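Local structure of ABC transporter, substrate binding protein (Polyamine) (Agrobacterium tumefaciens, 4EUO) at residues L3-W8 with A18-K23; W54-V59 with M241-L246; L72-D77 with K235-A240; T11-Q16 with V32-P37. The protein binds gamma-aminobutyrate in a cleft between two lobes and probably delivers it to an ABC transporter as its periplasmic substrate-binding protein. All coordinates share one frame; numbering follows the deposited sequence.

Contact 1: L3-W8 with A18-K23; sequences LVFSSW and AAWAEK. With ABU (gamma-amino-butanoic acid), chain E.
On the helix side of the F5–W20 aromatic pair, K23 NZ is gripped twice: it donates a hydrogen bond to A19 O at 2.8 Å, one helical turn back, and forms a salt bridge with D255. The contact across the segments is wholly apolar by comparison and illustrates how a ring pair helps seat a helix on a sheet, here within the beta-alpha-beta unit of strand 3-6, helix 10-28 and strand 32-35. W20 offers the edge of its indole to the face of F5 in an offset edge-to-face pair, the planes 72° apart and the F5 ring centroid 5.9 Å from that of the six-membered ring of W20. The closest carbons are F5 CZ and W20 CZ3, 3.8 Å apart. F5 CG is anti to the backbone N (chi1 175°), which points the ring from the sheet toward the helix. F243 meets the same ring from helix 237-247, while W20 NE1 makes a weak hydrogen bond to A252 O. Past the strand end, W8 lays one indole face against the ligand; W8 CB is 3.1 Å from ABU OXT, and the ligand amine N lies 4.0 Å above the indole plane, offset toward its rim. A hydrogen bond from W8 NE1 to D58 steadies that indole. The chemistry implies a division of labour: dispersion between buried rings helps hold helix 10-28, and the loop that follows the strand places W8 against the ligand.

Contact 2: W54-V59 with M241-L246; sequences WDVVDV and MKFIAL
Helix-on-sheet packing in an alpha/beta lobe of the periplasmic binding protein fold is exemplified here, where strand 56-60, an inner strand running between 3-6 and 215-229, is covered by helix 237-247. V56 carries the strand side of the contact and meets two consecutive helix residues, F243 and I244. Its CG1 branch touches both: V56 CG1 is 3.9 Å from F243 CD2 and also 3.9 Å from I244 CG1. The second methyl group shares the same two partners, with V56 CG2 lying 3.9 Å from F243 CD2 and 4.1 Å from I244 CG1, so the isopropyl group sits as a fork against the helix. I244 reaches it with its longer branch: although its CB leaves the helix to one side of the strand, CG1, anti to the carbonyl carbon (chi1 -68°), brings that branch onto V56. The phenyl ring of F243 is approached obliquely through its CD2 corner; on its other contacts it meets F24 of helix 10-28 edge-to-face. Polar side chains of the strand segment are satisfied to the side of this patch, D55 by T234 and the backbone N of V4, and D58 by S98 and Q16. No hydrogen bond crosses between the two segments. Adhesion therefore rests on dispersion and the burial of hydrocarbon, joining parts of the chain more than 180 residues apart into one hydrophobic layer.

Contact 3: L72-D77 with K235-A240; sequences LLEKLD and KNKDAA
E74 and K237 meet through two side chains of contrasting shape, one folded and one outstretched. K237 leaves the first turn of helix 237-247 with CG anti to the backbone N (chi1 -168°) and stays extended to its tip, spanning the gap to the loop. E74 instead bends at chi2 (-69°), which turns its carboxylate against the outer methylenes of the lysine, the two chains crossing at a slant: the carboxylate carbon E74 CD rests 3.8 Å from K237 CD. The ammonium closes a salt bridge, K237 NZ to E74 OE1 at 3.1 Å, coming from above the carboxylate plane, 56° out of it. The other oxygen, OE2, accepts a hydrogen bond from the backbone N of G233, and this second bond helps to fix the rotation of the carboxylate. Further along, water joins two acids: it donates to D77 OD2 at 2.7 Å and, over a longer 3.2 Å, to D238 OD1. Placed between these like charges, it probably eases their repulsion. The loop 72-77 thus lies beside the N-terminal end of helix 237-247, bonded through its backbone to V230 and K232 as well, while L76 turns to M241 and I244 farther down the same helix.

Contact 4: T11-Q16 with V32-P37; sequences TTQDAQ and VLQDGP. With ABU (gamma-amino-butanoic acid), chain E.
Hydrogen bonds from one amide nitrogen dominate the meeting of Q13 with Q34 and D35. Q13 NE2 donates to Q34 OE1 at 2.9 Å, nearly straight at 170° and on a lone pair in the plane of that carbonyl, and to D35 O, also at 2.9 Å. Both acceptors lie close to the amide plane of Q13, as expected when its two N-H bonds are used one each, and the extended chain of Q13 (chi1 -172°) carries the group to the end of strand 32-35. Its OE1 accepts from the backbone N of G9, so the buried amide is held at both ends. The two glutamine amides stand 71° apart. Water provides a second bridge, donating to Q13 O at 2.8 Å and to Q34 OE1 at 2.6 Å. Within the strand segment, D35 OD1 accepts a hydrogen bond from G36 N at 2.8 Å, met from above the carboxylate plane. Ligand binding is a separate interaction: T12 OG1 donates to ABU O at 2.6 Å, from the residue next to Q13. Helix 10-28 here crosses back over the sheet in the beta-alpha-beta unit of strands 3-6 and 32-35, with T12 near R203 of helix 201-209 and Q34 resting on F5 of the adjoining strand.

Taken together, the four contacts show how one lobe is assembled around a ligand-bearing edge. Contacts 1 and 4, with centres 6 Å apart, share helix 10-28 and both touch GABA; S7 OG and Q16 OE1 join them at 2.7 Å. Contact 2, whose centre is 8 Å from that of contact 1, continues the same sheet through the neighbouring strand, S6 O meeting D58 N at 2.9 Å, but the side chain of V56 is about 14 Å from the ligand. Contact 3 shares helix 237-247 with contact 2 and lies farther out, its nearest atoms about 8 Å from those of contact 4. Contacts 1 and 2 are apolar, contact 4 is an amide hydrogen-bond network and contact 3 is ionic.

Contact 1: L3-W8 with A18-K23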
loop_
_atom_site.group_PDB
_atom_site.type_symbol
_atom_site.label_atom_id
_atom_site.label_comp_id
_atom_site.label_asym_id
_atom_site.label_seq_id
_atom_site.Cartn_x
_atom_site.Cartn_y
_atom_site.Cartn_z
ATOM N N LEU A 3 12.737 -5.289 -19.297
ATOM C CA LEU A 3 12.005 -4.255 -18.565
ATOM C C LEU A 3 12.207 -4.522 -17.082
ATOM O O LEU A 3 12.162 -5.675 -16.670
ATOM C CB LEU A 3 10.514 -4.354 -18.921
ATOM C CG LEU A 3 9.632 -3.312 -18.283
ATOM C CD1 LEU A 3 9.250 -2.274 -19.263
ATOM C CD2 LEU A 3 8.398 -3.951 -17.673
ATOM N N VAL A 4 12.400 -3.457 -16.276
ATOM C CA VAL A 4 12.587 -3.609 -14.844
ATOM C C VAL A 4 11.350 -3.073 -14.094
ATOM O O VAL A 4 10.952 -1.925 -14.297
ATOM C CB VAL A 4 13.860 -2.907 -14.349
ATOM C CG1 VAL A 4 13.983 -3.017 -12.834
ATOM C CG2 VAL A 4 15.118 -3.477 -15.029
ATOM N N PHE A 5 10.786 -3.931 -13.248
ATOM C CA PHE A 5 9.638 -3.612 -12.397
ATOM C C PHE A 5 10.064 -3.517 -10.963
ATOM O O PHE A 5 10.666 -4.450 -10.451
ATOM C CB PHE A 5 8.547 -4.676 -12.595
ATOM C CG PHE A 5 7.353 -4.516 -11.674
ATOM C CD1 PHE A 5 6.498 -3.434 -11.802
ATOM C CD2 PHE A 5 7.109 -5.432 -10.670
ATOM C CE1 PHE A 5 5.396 -3.285 -10.952
ATOM C CE2 PHE A 5 6.005 -5.272 -9.817
ATOM C CZ PHE A 5 5.154 -4.217 -9.986
ATOM N N SER A 6 9.796 -2.358 -10.329
ATOM C CA SER A 6 10.122 -2.153 -8.920
ATOM C C SER A 6 8.860 -2.172 -8.085
ATOM O O SER A 6 7.878 -1.506 -8.422
ATOM C CB SER A 6 10.809 -0.806 -8.721
ATOM O OG SER A 6 11.025 -0.533 -7.342
ATOM N N SER A 7 8.897 -2.892 -6.976
ATOM C CA SER A 7 7.757 -2.953 -6.058
ATOM C C SER A 7 8.264 -3.103 -4.623
ATOM O O SER A 7 9.418 -2.768 -4.336
ATOM C CB SER A 7 6.738 -4.000 -6.511
ATOM O OG SER A 7 5.553 -3.888 -5.738
ATOM N N TRP A 8 7.413 -3.575 -3.719
ATOM C CA TRP A 8 7.639 -3.490 -2.307
ATOM C C TRP A 8 8.307 -4.705 -1.706
ATOM O O TRP A 8 8.384 -4.813 -0.480
ATOM C CB TRP A 8 6.275 -3.178 -1.636
ATOM C CG TRP A 8 5.749 -1.856 -2.111
ATOM C CD1 TRP A 8 5.000 -1.623 -3.232
ATOM C CD2 TRP A 8 6.035 -0.575 -1.547
ATOM N NE1 TRP A 8 4.814 -0.274 -3.406
ATOM C CE2 TRP A 8 5.453 0.400 -2.397
ATOM C CE3 TRP A 8 6.776 -0.144 -0.428
ATOM C CZ2 TRP A 8 5.523 1.772 -2.124
ATOM C CZ3 TRP A 8 6.873 1.223 -0.182
ATOM C CH2 TRP A 8 6.225 2.160 -1.005
ATOM N N ALA A 18 4.429 -13.454 -10.209
ATOM C CA ALA A 18 3.687 -14.611 -10.693
ATOM C C ALA A 18 2.496 -14.195 -11.539
ATOM O O ALA A 18 2.213 -14.832 -12.559
ATOM C CB ALA A 18 3.201 -15.439 -9.510
ATOM N N ALA A 19 1.759 -13.149 -11.121
ATOM C CA ALA A 19 0.551 -12.734 -11.834
ATOM C C ALA A 19 0.785 -12.013 -13.147
ATOM O O ALA A 19 -0.080 -12.056 -14.023
ATOM C CB ALA A 19 -0.322 -11.872 -10.934
ATOM N N TRP A 20 1.911 -11.276 -13.280
ATOM C CA TRP A 20 2.147 -10.381 -14.418
ATOM C C TRP A 20 3.317 -10.700 -15.313
ATOM O O TRP A 20 3.259 -10.382 -16.503
ATOM C CB TRP A 20 2.301 -8.932 -13.880
ATOM C CG TRP A 20 1.112 -8.409 -13.117
ATOM C CD1 TRP A 20 -0.167 -8.913 -13.124
ATOM C CD2 TRP A 20 1.084 -7.259 -12.252
ATOM N NE1 TRP A 20 -0.980 -8.160 -12.306
ATOM C CE2 TRP A 20 -0.241 -7.121 -11.776
ATOM C CE3 TRP A 20 2.055 -6.328 -11.828
ATOM C CZ2 TRP A 20 -0.620 -6.095 -10.905
ATOM C CZ3 TRP A 20 1.666 -5.300 -10.989
ATOM C CH2 TRP A 20 0.353 -5.204 -10.516
ATOM N N ALA A 21 4.438 -11.177 -14.762
ATOM C CA ALA A 21 5.656 -11.300 -15.558
ATOM C C ALA A 21 5.625 -12.197 -16.753
ATOM O O ALA A 21 5.967 -11.733 -17.847
ATOM C CB ALA A 21 6.859 -11.585 -14.683
ATOM N N GLU A 22 5.111 -13.432 -16.613
ATOM C CA GLU A 22 5.025 -14.319 -17.773
ATOM C C GLU A 22 3.999 -13.872 -18.771
ATOM O O GLU A 22 4.236 -13.996 -19.977
ATOM C CB GLU A 22 4.812 -15.753 -17.378
ATOM C CG GLU A 22 6.131 -16.382 -16.992
ATOM C CD GLU A 22 6.078 -17.872 -16.746
ATOM O OE1 GLU A 22 7.005 -18.574 -17.203
ATOM O OE2 GLU A 22 5.105 -18.341 -16.119
ATOM N N LYS A 23 2.865 -13.328 -18.310
ATOM C CA LYS A 23 1.844 -12.821 -19.220
ATOM C C LYS A 23 2.468 -11.760 -20.133
ATOM O O LYS A 23 2.232 -11.789 -21.345
ATOM C CB LYS A 23 0.674 -12.196 -18.435
ATOM C CG LYS A 23 -0.355 -13.191 -17.906
ATOM C CD LYS A 23 -1.462 -12.454 -17.129
ATOM C CE LYS A 23 -2.410 -13.360 -16.382
ATOM N NZ LYS A 23 -1.752 -14.039 -15.197
HETATM N N ABU E . 1.882 0.396 -0.442
HETATM C CD ABU E . 1.284 -0.909 -0.132
HETATM C CB ABU E . 2.289 -2.028 -0.261
HETATM C CG ABU E . 1.623 -3.328 0.034
HETATM C C ABU E . 2.535 -4.537 0.078
HETATM O O ABU E . 2.077 -5.630 0.682
HETATM O OXT ABU E . 3.778 -4.509 -0.336
#

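Contact 2: W54-V59 with M241-L246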
loop_
_atom_site.group_PDB
_atom_site.type_symbol
_atom_site.label_atom_id
_atom_site.label_comp_id
_atom_site.label_asym_id
_atom_site.label_seq_id
_atom_site.Cartn_x
_atom_site.Cartn_y
_atom_site.Cartn_z
ATOM N N TRP A 54 14.509 1.710 -13.293
ATOM C CA TRP A 54 13.196 1.129 -12.957
ATOM C C TRP A 54 12.251 1.639 -14.021
ATOM O O TRP A 54 12.056 2.830 -14.115
ATOM C CB TRP A 54 12.746 1.621 -11.579
ATOM C CG TRP A 54 13.547 1.150 -10.408
ATOM C CD1 TRP A 54 14.517 0.183 -10.389
ATOM C CD2 TRP A 54 13.441 1.642 -9.061
ATOM N NE1 TRP A 54 14.999 0.023 -9.103
ATOM C CE2 TRP A 54 14.372 0.926 -8.277
ATOM C CE3 TRP A 54 12.666 2.644 -8.447
ATOM C CZ2 TRP A 54 14.529 1.162 -6.899
ATOM C CZ3 TRP A 54 12.814 2.866 -7.078
ATOM C CH2 TRP A 54 13.739 2.134 -6.323
ATOM N N ASP A 55 11.670 0.751 -14.827
ATOM C CA ASP A 55 10.779 1.175 -15.917
ATOM C C ASP A 55 9.322 1.350 -15.486
ATOM O O ASP A 55 8.645 2.251 -15.954
ATOM C CB ASP A 55 10.906 0.176 -17.077
ATOM C CG ASP A 55 12.336 0.112 -17.563
ATOM O OD1 ASP A 55 12.885 1.175 -17.876
ATOM O OD2 ASP A 55 12.917 -0.983 -17.523
ATOM N N VAL A 56 8.882 0.468 -14.595
ATOM C CA VAL A 56 7.545 0.564 -14.019
ATOM C C VAL A 56 7.758 0.415 -12.525
ATOM O O VAL A 56 8.464 -0.490 -12.071
ATOM C CB VAL A 56 6.577 -0.502 -14.563
ATOM C CG1 VAL A 56 5.242 -0.459 -13.796
ATOM C CG2 VAL A 56 6.328 -0.294 -16.067
ATOM N N VAL A 57 7.155 1.332 -11.762
ATOM C CA VAL A 57 7.268 1.280 -10.309
ATOM C C VAL A 57 5.870 1.232 -9.685
ATOM O O VAL A 57 4.986 2.005 -10.045
ATOM C CB VAL A 57 8.043 2.500 -9.767
ATOM C CG1 VAL A 57 8.336 2.367 -8.266
ATOM C CG2 VAL A 57 9.377 2.724 -10.508
ATOM N N ASP A 58 5.723 0.348 -8.710
ATOM C CA ASP A 58 4.519 0.321 -7.903
ATOM C C ASP A 58 4.779 1.280 -6.718
ATOM O O ASP A 58 5.715 1.092 -5.929
ATOM C CB ASP A 58 4.280 -1.112 -7.432
ATOM C CG ASP A 58 3.050 -1.275 -6.580
ATOM O OD1 ASP A 58 2.926 -0.538 -5.583
ATOM O OD2 ASP A 58 2.213 -2.114 -6.922
ATOM N N VAL A 59 3.941 2.324 -6.641
ATOM C CA VAL A 59 4.102 3.367 -5.624
ATOM C C VAL A 59 2.805 3.559 -4.859
ATOM O O VAL A 59 1.749 3.109 -5.284
ATOM C CB VAL A 59 4.524 4.722 -6.279
ATOM C CG1 VAL A 59 5.865 4.606 -6.987
ATOM C CG2 VAL A 59 3.443 5.240 -7.227
ATOM N N MET A 241 4.642 1.230 -20.942
ATOM C CA MET A 241 3.219 1.458 -21.148
ATOM C C MET A 241 2.492 0.160 -21.438
ATOM O O MET A 241 1.394 -0.058 -20.903
ATOM C CB MET A 241 2.969 2.483 -22.275
ATOM C CG MET A 241 3.650 3.801 -22.082
ATOM S SD MET A 241 3.177 4.606 -20.517
ATOM C CE MET A 241 4.531 5.800 -20.387
ATOM N N LYS A 242 3.107 -0.742 -22.226
ATOM C CA LYS A 242 2.518 -2.048 -22.497
ATOM C C LYS A 242 2.430 -2.890 -21.236
ATOM O O LYS A 242 1.464 -3.649 -21.038
ATOM C CB LYS A 242 3.307 -2.794 -23.594
ATOM C CG LYS A 242 3.142 -2.179 -24.981
ATOM C CD LYS A 242 4.027 -2.905 -25.985
ATOM C CE LYS A 242 3.974 -2.255 -27.345
ATOM N NZ LYS A 242 4.949 -2.877 -28.276
ATOM N N PHE A 243 3.444 -2.756 -20.346
ATOM C CA PHE A 243 3.432 -3.527 -19.117
ATOM C C PHE A 243 2.290 -3.048 -18.217
ATOM O O PHE A 243 1.583 -3.897 -17.645
ATOM C CB PHE A 243 4.786 -3.400 -18.396
ATOM C CG PHE A 243 4.836 -4.211 -17.119
ATOM C CD1 PHE A 243 5.177 -5.554 -17.142
ATOM C CD2 PHE A 243 4.442 -3.654 -15.906
ATOM C CE1 PHE A 243 5.193 -6.314 -15.969
ATOM C CE2 PHE A 243 4.459 -4.413 -14.730
ATOM C CZ PHE A 243 4.797 -5.742 -14.768
ATOM N N ILE A 244 2.092 -1.728 -18.136
ATOM C CA ILE A 244 1.008 -1.197 -17.300
ATOM C C ILE A 244 -0.347 -1.637 -17.867
ATOM O O ILE A 244 -1.231 -2.069 -17.110
ATOM C CB ILE A 244 1.131 0.309 -17.138
ATOM C CG1 ILE A 244 2.389 0.640 -16.296
ATOM C CG2 ILE A 244 -0.143 0.891 -16.510
ATOM C CD1 ILE A 244 2.637 2.106 -16.098
ATOM N N ALA A 245 -0.490 -1.621 -19.219
ATOM C CA ALA A 245 -1.744 -2.061 -19.839
ATOM C C ALA A 245 -2.004 -3.531 -19.482
ATOM O O ALA A 245 -3.148 -3.898 -19.192
ATOM C CB ALA A 245 -1.641 -1.886 -21.350
ATOM N N LEU A 246 -0.969 -4.361 -19.484
ATOM C CA LEU A 246 -1.098 -5.753 -19.146
ATOM C C LEU A 246 -1.420 -5.935 -17.642
ATOM O O LEU A 246 -2.365 -6.636 -17.281
ATOM C CB LEU A 246 0.186 -6.504 -19.556
ATOM C CG LEU A 246 0.263 -8.018 -19.274
ATOM C CD1 LEU A 246 0.593 -8.346 -17.799
ATOM C CD2 LEU A 246 -0.955 -8.794 -19.790
#

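Contact 3: L72-D77 with K235-A240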
loop_
_atom_site.group_PDB
_atom_site.type_symbol
_atom_site.label_atom_id
_atom_site.label_comp_id
_atom_site.label_asym_id
_atom_site.label_seq_id
_atom_site.Cartn_x
_atom_site.Cartn_y
_atom_site.Cartn_z
ATOM N N LEU A 72 8.910 14.004 -12.154
ATOM C CA LEU A 72 9.480 12.701 -11.842
ATOM C C LEU A 72 9.025 11.576 -12.732
ATOM O O LEU A 72 9.678 10.532 -12.767
ATOM C CB LEU A 72 9.165 12.359 -10.374
ATOM C CG LEU A 72 9.870 13.249 -9.343
ATOM C CD1 LEU A 72 9.122 13.231 -7.999
ATOM C CD2 LEU A 72 11.310 12.821 -9.143
ATOM N N LEU A 73 7.889 11.759 -13.418
ATOM C CA LEU A 73 7.201 10.728 -14.154
ATOM C C LEU A 73 6.918 11.027 -15.601
ATOM O O LEU A 73 6.620 12.176 -15.931
ATOM C CB LEU A 73 5.832 10.409 -13.462
ATOM C CG LEU A 73 5.906 10.068 -11.958
ATOM C CD1 LEU A 73 4.484 9.793 -11.410
ATOM C CD2 LEU A 73 6.807 8.845 -11.692
ATOM N N GLU A 74 6.849 9.981 -16.414
ATOM C CA GLU A 74 6.383 10.123 -17.779
ATOM C C GLU A 74 4.880 10.202 -17.729
ATOM O O GLU A 74 4.228 9.496 -16.929
ATOM C CB GLU A 74 6.714 8.866 -18.576
ATOM C CG GLU A 74 8.200 8.632 -18.819
ATOM C CD GLU A 74 8.908 9.598 -19.751
ATOM O OE1 GLU A 74 8.235 10.422 -20.411
ATOM O OE2 GLU A 74 10.159 9.554 -19.771
ATOM N N LYS A 75 4.283 11.008 -18.639
ATOM C CA LYS A 75 2.841 11.001 -18.769
ATOM C C LYS A 75 2.515 9.638 -19.352
ATOM O O LYS A 75 3.246 9.120 -20.218
ATOM C CB LYS A 75 2.374 12.110 -19.736
ATOM C CG LYS A 75 2.243 13.459 -19.055
ATOM C CD LYS A 75 1.650 14.518 -19.977
ATOM C CE LYS A 75 1.588 15.882 -19.333
ATOM N NZ LYS A 75 0.448 15.999 -18.385
ATOM N N LEU A 76 1.451 9.001 -18.862
ATOM C CA LEU A 76 1.112 7.688 -19.391
ATOM C C LEU A 76 0.489 7.790 -20.796
ATOM O O LEU A 76 -0.203 8.770 -21.102
ATOM C CB LEU A 76 0.167 6.911 -18.455
ATOM C CG LEU A 76 0.739 6.521 -17.079
ATOM C CD1 LEU A 76 -0.213 5.565 -16.389
ATOM C CD2 LEU A 76 2.125 5.863 -17.173
ATOM N N ASP A 77 0.705 6.764 -21.604
ATOM C CA ASP A 77 0.156 6.741 -22.973
ATOM C C ASP A 77 -1.206 6.056 -22.913
ATOM O O ASP A 77 -1.294 4.825 -22.907
ATOM C CB ASP A 77 1.100 5.999 -23.931
ATOM C CG ASP A 77 0.667 6.039 -25.386
ATOM O OD1 ASP A 77 -0.483 6.455 -25.653
ATOM O OD2 ASP A 77 1.465 5.616 -26.249
ATOM N N LYS A 235 14.407 4.115 -20.404
ATOM C CA LYS A 235 14.884 3.849 -21.771
ATOM C C LYS A 235 13.948 2.860 -22.449
ATOM O O LYS A 235 14.133 2.533 -23.627
ATOM C CB LYS A 235 16.341 3.343 -21.765
ATOM C CG LYS A 235 16.603 2.030 -21.048
ATOM C CD LYS A 235 18.018 1.464 -21.324
ATOM C CE LYS A 235 18.135 0.674 -22.622
ATOM N NZ LYS A 235 17.097 -0.399 -22.766
ATOM N N ASN A 236 12.931 2.365 -21.692
ATOM C CA ASN A 236 11.973 1.367 -22.174
ATOM C C ASN A 236 10.528 1.924 -22.077
ATOM O O ASN A 236 9.634 1.207 -21.595
ATOM C CB ASN A 236 12.141 0.065 -21.359
ATOM C CG ASN A 236 13.543 -0.522 -21.363
ATOM O OD1 ASN A 236 14.166 -0.829 -20.312
ATOM N ND2 ASN A 236 14.064 -0.729 -22.558
ATOM N N LYS A 237 10.303 3.175 -22.525
ATOM C CA LYS A 237 9.008 3.865 -22.392
ATOM C C LYS A 237 7.849 3.107 -23.012
ATOM O O LYS A 237 6.862 2.845 -22.324
ATOM C CB LYS A 237 9.053 5.308 -22.882
ATOM C CG LYS A 237 7.841 6.144 -22.494
ATOM C CD LYS A 237 8.028 7.579 -22.885
ATOM C CE LYS A 237 6.742 8.351 -22.745
ATOM N NZ LYS A 237 6.911 9.764 -23.173
ATOM N N ASP A 238 7.968 2.713 -24.294
ATOM C CA ASP A 238 6.865 1.987 -24.928
ATOM C C ASP A 238 6.575 0.666 -24.229
ATOM O O ASP A 238 5.409 0.344 -23.995
ATOM C CB ASP A 238 7.139 1.777 -26.444
ATOM C CG ASP A 238 7.176 3.070 -27.238
ATOM O OD1 ASP A 238 6.632 4.086 -26.751
ATOM O OD2 ASP A 238 7.728 3.060 -28.363
ATOM N N ALA A 239 7.619 -0.070 -23.842
ATOM C CA ALA A 239 7.484 -1.349 -23.157
ATOM C C ALA A 239 6.825 -1.142 -21.777
ATOM O O ALA A 239 5.996 -1.958 -21.376
ATOM C CB ALA A 239 8.842 -2.018 -22.993
ATOM N N ALA A 240 7.154 -0.021 -21.099
ATOM C CA ALA A 240 6.582 0.296 -19.778
ATOM C C ALA A 240 5.080 0.508 -19.893
ATOM O O ALA A 240 4.313 -0.012 -19.058
ATOM C CB ALA A 240 7.255 1.533 -19.214
HETATM O O HOH W 1 3.590 4.066 -25.670
#

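Contact 4: T11-Q16 with V32-P37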
loop_
_atom_site.group_PDB
_atom_site.type_symbol
_atom_site.label_atom_id
_atom_site.label_comp_id
_atom_site.label_asym_id
_atom_site.label_seq_id
_atom_site.Cartn_x
_atom_site.Cartn_y
_atom_site.Cartn_z
ATOM N N THR A 11 6.637 -11.028 -0.227
ATOM C CA THR A 11 5.479 -11.790 -0.676
ATOM C C THR A 11 4.643 -11.075 -1.669
ATOM O O THR A 11 4.109 -11.676 -2.600
ATOM C CB THR A 11 4.705 -12.347 0.500
ATOM O OG1 THR A 11 4.442 -11.295 1.437
ATOM C CG2 THR A 11 5.466 -13.462 1.203
ATOM N N THR A 12 4.496 -9.738 -1.506
ATOM C CA THR A 12 3.673 -8.991 -2.466
ATOM C C THR A 12 4.319 -8.945 -3.848
ATOM O O THR A 12 3.675 -9.189 -4.862
ATOM C CB THR A 12 3.405 -7.588 -1.941
ATOM O OG1 THR A 12 2.676 -7.797 -0.717
ATOM C CG2 THR A 12 2.589 -6.739 -2.923
ATOM N N GLN A 13 5.612 -8.617 -3.891
ATOM C CA GLN A 13 6.273 -8.536 -5.194
ATOM C C GLN A 13 6.397 -9.920 -5.836
ATOM O O GLN A 13 6.220 -10.032 -7.063
ATOM C CB GLN A 13 7.622 -7.813 -5.073
ATOM C CG GLN A 13 8.267 -7.533 -6.429
ATOM C CD GLN A 13 9.368 -6.529 -6.333
ATOM O OE1 GLN A 13 9.538 -5.839 -5.327
ATOM N NE2 GLN A 13 10.078 -6.379 -7.441
ATOM N N ASP A 14 6.601 -10.950 -5.038
ATOM C CA ASP A 14 6.628 -12.306 -5.608
ATOM C C ASP A 14 5.289 -12.631 -6.245
ATOM O O ASP A 14 5.239 -13.260 -7.300
ATOM C CB ASP A 14 6.891 -13.327 -4.500
ATOM C CG ASP A 14 8.303 -13.325 -3.979
ATOM O OD1 ASP A 14 9.176 -12.662 -4.605
ATOM O OD2 ASP A 14 8.544 -13.955 -2.931
ATOM N N ALA A 15 4.187 -12.212 -5.613
ATOM C CA ALA A 15 2.854 -12.455 -6.167
ATOM C C ALA A 15 2.612 -11.630 -7.430
ATOM O O ALA A 15 1.974 -12.116 -8.379
ATOM C CB ALA A 15 1.797 -12.130 -5.116
ATOM N N GLN A 16 3.080 -10.348 -7.467
ATOM C CA GLN A 16 2.955 -9.552 -8.685
ATOM C C GLN A 16 3.781 -10.187 -9.822
ATOM O O GLN A 16 3.338 -10.180 -10.975
ATOM C CB GLN A 16 3.374 -8.111 -8.445
ATOM C CG GLN A 16 2.392 -7.366 -7.518
ATOM C CD GLN A 16 2.936 -6.008 -7.159
ATOM O OE1 GLN A 16 4.062 -5.911 -6.671
ATOM N NE2 GLN A 16 2.139 -4.951 -7.352
ATOM N N VAL A 32 10.858 -9.589 -17.982
ATOM C CA VAL A 32 10.668 -8.691 -16.846
ATOM C C VAL A 32 11.651 -9.054 -15.764
ATOM O O VAL A 32 11.707 -10.214 -15.329
ATOM C CB VAL A 32 9.217 -8.729 -16.301
ATOM C CG1 VAL A 32 9.066 -7.820 -15.065
ATOM C CG2 VAL A 32 8.220 -8.337 -17.377
ATOM N N LEU A 33 12.383 -8.050 -15.262
ATOM C CA LEU A 33 13.299 -8.230 -14.157
ATOM C C LEU A 33 12.733 -7.523 -12.915
ATOM O O LEU A 33 12.075 -6.494 -13.058
ATOM C CB LEU A 33 14.677 -7.652 -14.500
ATOM C CG LEU A 33 15.371 -8.260 -15.729
ATOM C CD1 LEU A 33 16.691 -7.565 -15.982
ATOM C CD2 LEU A 33 15.582 -9.765 -15.576
ATOM N N GLN A 34 12.997 -8.065 -11.737
ATOM C CA GLN A 34 12.474 -7.477 -10.499
ATOM C C GLN A 34 13.509 -6.624 -9.821
ATOM O O GLN A 34 14.668 -7.038 -9.698
ATOM C CB GLN A 34 12.030 -8.581 -9.506
ATOM C CG GLN A 34 11.024 -9.587 -10.070
ATOM C CD GLN A 34 9.717 -8.911 -10.416
ATOM O OE1 GLN A 34 9.259 -7.981 -9.706
ATOM N NE2 GLN A 34 9.150 -9.249 -11.550
ATOM N N ASP A 35 13.100 -5.476 -9.297
ATOM C CA ASP A 35 13.965 -4.668 -8.483
ATOM C C ASP A 35 13.154 -3.972 -7.377
ATOM O O ASP A 35 11.931 -4.127 -7.271
ATOM C CB ASP A 35 14.814 -3.671 -9.313
ATOM C CG ASP A 35 16.083 -3.146 -8.618
ATOM O OD1 ASP A 35 16.415 -3.637 -7.522
ATOM O OD2 ASP A 35 16.709 -2.221 -9.157
ATOM N N GLY A 36 13.845 -3.223 -6.544
ATOM C CA GLY A 36 13.258 -2.522 -5.432
ATOM C C GLY A 36 14.065 -2.737 -4.167
ATOM O O GLY A 36 15.234 -3.153 -4.227
ATOM N N PRO A 37 13.470 -2.475 -3.014
ATOM C CA PRO A 37 12.080 -2.015 -2.841
ATOM C C PRO A 37 11.846 -0.582 -3.297
ATOM O O PRO A 37 12.746 0.264 -3.282
ATOM C CB PRO A 37 11.857 -2.174 -1.339
ATOM C CG PRO A 37 13.239 -1.885 -0.764
ATOM C CD PRO A 37 14.172 -2.591 -1.716
HETATM N N ABU E . 1.882 0.396 -0.442
HETATM C CD ABU E . 1.284 -0.909 -0.132
HETATM C CB ABU E . 2.289 -2.028 -0.261
HETATM C CG ABU E . 1.623 -3.328 0.034
HETATM C C ABU E . 2.535 -4.537 0.078
HETATM O O ABU E . 2.077 -5.630 0.682
HETATM O OXT ABU E . 3.778 -4.509 -0.336
HETATM O O HOH W 2 6.709 -8.313 -9.273
#